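Local coordinates for protein major pollen allergen Pla l 1 (Plantago lanceolata, PDB 4Z8W) that is a secreted pollen allergen of the Ole e 1 family, built on a small beta fold with disulfide bonds, and binds zinc, at residues Arg32-Leu40 with Ser52-Tyr63. Numbering follows the deposited sequence. Where two conformers were deposited one is given.
Sequences RMAGAQVQL and SIGGETDQDGVY
Thr57 turns its hydroxyl into the bend that precedes strand 37-42. Lying between its own backbone N and carbonyl carbon, Thr57 OG1 donates to Met33 O at 2.7 Å, in the carbonyl plane and on a lone pair, and accepts from Ala36 N at 3.0 Å; one buried hydroxyl thus ties two points of that bend. Gly61 CA makes a CA-H...O contact with Met33 O (3.3 Å). Farther out, the extended Arg32 chain runs past the type I turn Asp58-Gly61, and Arg32 NH1 gives Asp60 O a 2.7 Å bond only 4° out of the guanidinium plane. On the face of the antiparallel hairpin that carries Val38 and Leu40, Val38 CG2 sits over the Tyr63 ring, displaced toward the rim and 3.9 Å from its centroid, a CH-pi contact between side chains crossing at about a right angle; Leu40 CD2 meets Ile53 CG2 at 3.6 Å. On the opposite face of the hairpin, Gln37 and Glu56 lie side by side, amide and carboxylate planes 10° apart. The hairpin forms one margin of an antiparallel sheet, with strand 74-80 beyond 37-42; Val38 and Thr57 pack on Val15 of strand 8-18, and Tyr63 and Leu65 of strand 62-68 likewise join the two sheets.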
loop_
_atom_site.group_PDB
_atom_site.type_symbol
_atom_site.label_atom_id
_atom_site.label_comp_id
_atom_site.label_asym_id
_atom_site.label_seq_id
_atom_site.Cartn_x
_atom_site.Cartn_y
_atom_site.Cartn_z
ATOM N N ARG A 32 -12.562 0.137 4.511
ATOM C CA ARG A 32 -11.573 -0.950 4.481
ATOM C C ARG A 32 -11.899 -1.965 3.388
ATOM O O ARG A 32 -13.019 -2.386 3.280
ATOM C CB ARG A 32 -11.553 -1.642 5.859
ATOM C CG ARG A 32 -11.000 -0.748 6.998
ATOM C CD ARG A 32 -11.234 -1.246 8.438
ATOM N NE ARG A 32 -10.532 -0.371 9.397
ATOM C CZ ARG A 32 -9.231 -0.479 9.746
ATOM N NH1 ARG A 32 -8.465 -1.461 9.257
ATOM N NH2 ARG A 32 -8.690 0.400 10.603
ATOM N N MET A 33 -10.931 -2.335 2.553
ATOM C CA MET A 33 -11.179 -3.285 1.446
ATOM C C MET A 33 -10.447 -4.642 1.682
ATOM O O MET A 33 -9.201 -4.700 1.667
ATOM C CB MET A 33 -10.693 -2.699 0.097
ATOM C CG MET A 33 -10.882 -3.624 -1.104
ATOM S SD MET A 33 -10.277 -3.020 -2.658
ATOM C CE MET A 33 -11.223 -1.493 -2.784
ATOM N N ALA A 34 -11.226 -5.724 1.825
ATOM C CA ALA A 34 -10.749 -7.102 1.805
ATOM C C ALA A 34 -10.485 -7.598 0.417
ATOM O O ALA A 34 -11.225 -7.306 -0.528
ATOM C CB ALA A 34 -11.775 -8.035 2.510
ATOM N N GLY A 35 -9.417 -8.373 0.270
ATOM C CA GLY A 35 -9.163 -9.050 -1.016
ATOM C C GLY A 35 -8.361 -8.219 -1.947
ATOM O O GLY A 35 -8.162 -8.618 -3.085
ATOM N N ALA A 36 -7.925 -7.007 -1.513
ATOM C CA ALA A 36 -7.126 -6.206 -2.418
ATOM C C ALA A 36 -5.782 -6.890 -2.543
ATOM O O ALA A 36 -5.321 -7.505 -1.616
ATOM C CB ALA A 36 -6.915 -4.755 -1.882
ATOM N N GLN A 37 -5.121 -6.706 -3.687
ATOM C CA GLN A 37 -3.798 -7.228 -3.861
ATOM C C GLN A 37 -2.799 -6.069 -3.948
ATOM O O GLN A 37 -2.989 -5.131 -4.736
ATOM C CB GLN A 37 -3.733 -8.097 -5.121
ATOM C CG GLN A 37 -4.624 -9.371 -5.052
ATOM C CD GLN A 37 -4.867 -10.018 -6.422
ATOM O OE1 GLN A 37 -4.028 -9.935 -7.359
ATOM N NE2 GLN A 37 -6.031 -10.606 -6.570
ATOM N N VAL A 38 -1.700 -6.222 -3.189
ATOM C CA VAL A 38 -0.632 -5.231 -3.087
ATOM C C VAL A 38 0.709 -5.904 -3.445
ATOM O O VAL A 38 0.819 -7.137 -3.524
ATOM C CB VAL A 38 -0.591 -4.566 -1.684
ATOM C CG1 VAL A 38 -1.947 -3.948 -1.270
ATOM C CG2 VAL A 38 -0.219 -5.590 -0.620
ATOM N N GLN A 39 1.731 -5.118 -3.720
ATOM C CA GLN A 39 3.027 -5.701 -3.976
ATOM C C GLN A 39 4.136 -4.804 -3.413
ATOM O O GLN A 39 4.142 -3.575 -3.671
ATOM C CB GLN A 39 3.212 -5.851 -5.490
ATOM C CG GLN A 39 4.533 -6.487 -5.908
ATOM C CD GLN A 39 4.505 -6.871 -7.364
ATOM O OE1 GLN A 39 3.565 -7.560 -7.804
ATOM N NE2 GLN A 39 5.482 -6.382 -8.139
ATOM N N LEU A 40 4.989 -5.430 -2.611
ATOM C CA LEU A 40 6.319 -4.872 -2.170
ATOM C C LEU A 40 7.415 -5.075 -3.230
ATOM O O LEU A 40 7.619 -6.198 -3.715
ATOM C CB LEU A 40 6.728 -5.478 -0.811
ATOM C CG LEU A 40 8.216 -5.133 -0.433
ATOM C CD1 LEU A 40 8.372 -3.641 -0.111
ATOM C CD2 LEU A 40 8.806 -5.986 0.701
ATOM N N SER A 52 10.824 -8.746 -4.721
ATOM C CA SER A 52 9.390 -8.438 -4.827
ATOM C C SER A 52 8.599 -9.450 -4.056
ATOM O O SER A 52 8.972 -10.604 -4.073
ATOM C CB SER A 52 8.925 -8.532 -6.273
ATOM O OG SER A 52 9.154 -7.322 -6.932
ATOM N N ILE A 53 7.544 -9.016 -3.374
ATOM C CA ILE A 53 6.621 -9.935 -2.679
ATOM C C ILE A 53 5.173 -9.378 -2.712
ATOM O O ILE A 53 4.964 -8.174 -2.521
ATOM C CB ILE A 53 7.074 -10.328 -1.293
ATOM C CG1 ILE A 53 5.886 -10.803 -0.465
ATOM C CG2 ILE A 53 7.834 -9.237 -0.627
ATOM C CD1 ILE A 53 6.084 -10.584 0.994
ATOM N N GLY A 54 4.208 -10.271 -2.988
ATOM C CA GLY A 54 2.794 -9.929 -3.169
ATOM C C GLY A 54 1.969 -10.514 -2.037
ATOM O O GLY A 54 2.435 -11.406 -1.374
ATOM N N GLY A 55 0.808 -9.930 -1.728
ATOM C CA GLY A 55 -0.144 -10.515 -0.758
ATOM C C GLY A 55 -1.481 -9.771 -0.870
ATOM O O GLY A 55 -1.622 -8.777 -1.641
ATOM N N GLU A 56 -2.422 -10.229 -0.082
ATOM C CA GLU A 56 -3.790 -9.806 -0.153
ATOM C C GLU A 56 -4.168 -9.259 1.174
ATOM O O GLU A 56 -3.594 -9.633 2.191
ATOM C CB GLU A 56 -4.721 -11.042 -0.494
ATOM C CG GLU A 56 -4.563 -11.472 -1.929
ATOM C CD GLU A 56 -5.841 -12.070 -2.508
ATOM O OE1 GLU A 56 -6.833 -12.291 -1.750
ATOM O OE2 GLU A 56 -5.834 -12.288 -3.737
ATOM N N THR A 57 -5.106 -8.307 1.191
ATOM C CA THR A 57 -5.540 -7.773 2.469
ATOM C C THR A 57 -6.591 -8.704 3.081
ATOM O O THR A 57 -7.213 -9.456 2.344
ATOM C CB THR A 57 -6.218 -6.446 2.372
ATOM O OG1 THR A 57 -7.263 -6.503 1.368
ATOM C CG2 THR A 57 -5.149 -5.354 1.979
ATOM N N ASP A 58 -6.797 -8.578 4.370
ATOM C CA ASP A 58 -7.755 -9.417 5.078
ATOM C C ASP A 58 -9.053 -8.627 5.352
ATOM O O ASP A 58 -9.320 -7.530 4.734
ATOM C CB ASP A 58 -7.098 -9.908 6.407
ATOM C CG ASP A 58 -6.937 -8.824 7.410
ATOM O OD1 ASP A 58 -7.356 -7.669 7.151
ATOM O OD2 ASP A 58 -6.382 -9.110 8.509
ATOM N N GLN A 59 -9.825 -9.120 6.317
ATOM C CA GLN A 59 -11.130 -8.539 6.650
ATOM C C GLN A 59 -11.087 -7.132 7.124
ATOM O O GLN A 59 -12.072 -6.419 6.996
ATOM C CB GLN A 59 -11.789 -9.344 7.793
ATOM C CG GLN A 59 -12.271 -10.693 7.326
ATOM C CD GLN A 59 -13.216 -10.569 6.166
ATOM O OE1 GLN A 59 -14.390 -10.193 6.336
ATOM N NE2 GLN A 59 -12.720 -10.872 4.974
ATOM N N ASP A 60 -10.011 -6.750 7.789
ATOM C CA ASP A 60 -9.879 -5.370 8.202
ATOM C C ASP A 60 -9.196 -4.504 7.129
ATOM O O ASP A 60 -8.840 -3.369 7.419
ATOM C CB ASP A 60 -9.099 -5.271 9.513
ATOM C CG ASP A 60 -9.801 -5.950 10.666
ATOM O OD1 ASP A 60 -10.974 -5.614 10.952
ATOM O OD2 ASP A 60 -9.163 -6.819 11.293
ATOM N N GLY A 61 -9.026 -5.024 5.928
ATOM C CA GLY A 61 -8.275 -4.323 4.839
ATOM C C GLY A 61 -6.767 -4.226 5.149
ATOM O O GLY A 61 -6.097 -3.290 4.688
ATOM N N VAL A 62 -6.228 -5.182 5.913
ATOM C CA VAL A 62 -4.788 -5.139 6.374
ATOM C C VAL A 62 -3.998 -6.182 5.651
ATOM O O VAL A 62 -4.424 -7.344 5.567
ATOM C CB VAL A 62 -4.664 -5.423 7.895
ATOM C CG1 VAL A 62 -3.203 -5.343 8.379
ATOM C CG2 VAL A 62 -5.511 -4.438 8.692
ATOM N N TYR A 63 -2.840 -5.816 5.075
ATOM C CA TYR A 63 -2.011 -6.864 4.501
ATOM C C TYR A 63 -0.803 -7.053 5.461
ATOM O O TYR A 63 -0.512 -6.189 6.275
ATOM C CB TYR A 63 -1.486 -6.549 3.068
ATOM C CG TYR A 63 -0.823 -5.134 2.941
ATOM C CD1 TYR A 63 0.545 -4.917 3.303
ATOM C CD2 TYR A 63 -1.569 -4.054 2.480
ATOM C CE1 TYR A 63 1.112 -3.653 3.179
ATOM C CE2 TYR A 63 -0.997 -2.748 2.351
ATOM C CZ TYR A 63 0.319 -2.567 2.704
ATOM O OH TYR A 63 0.893 -1.337 2.572
#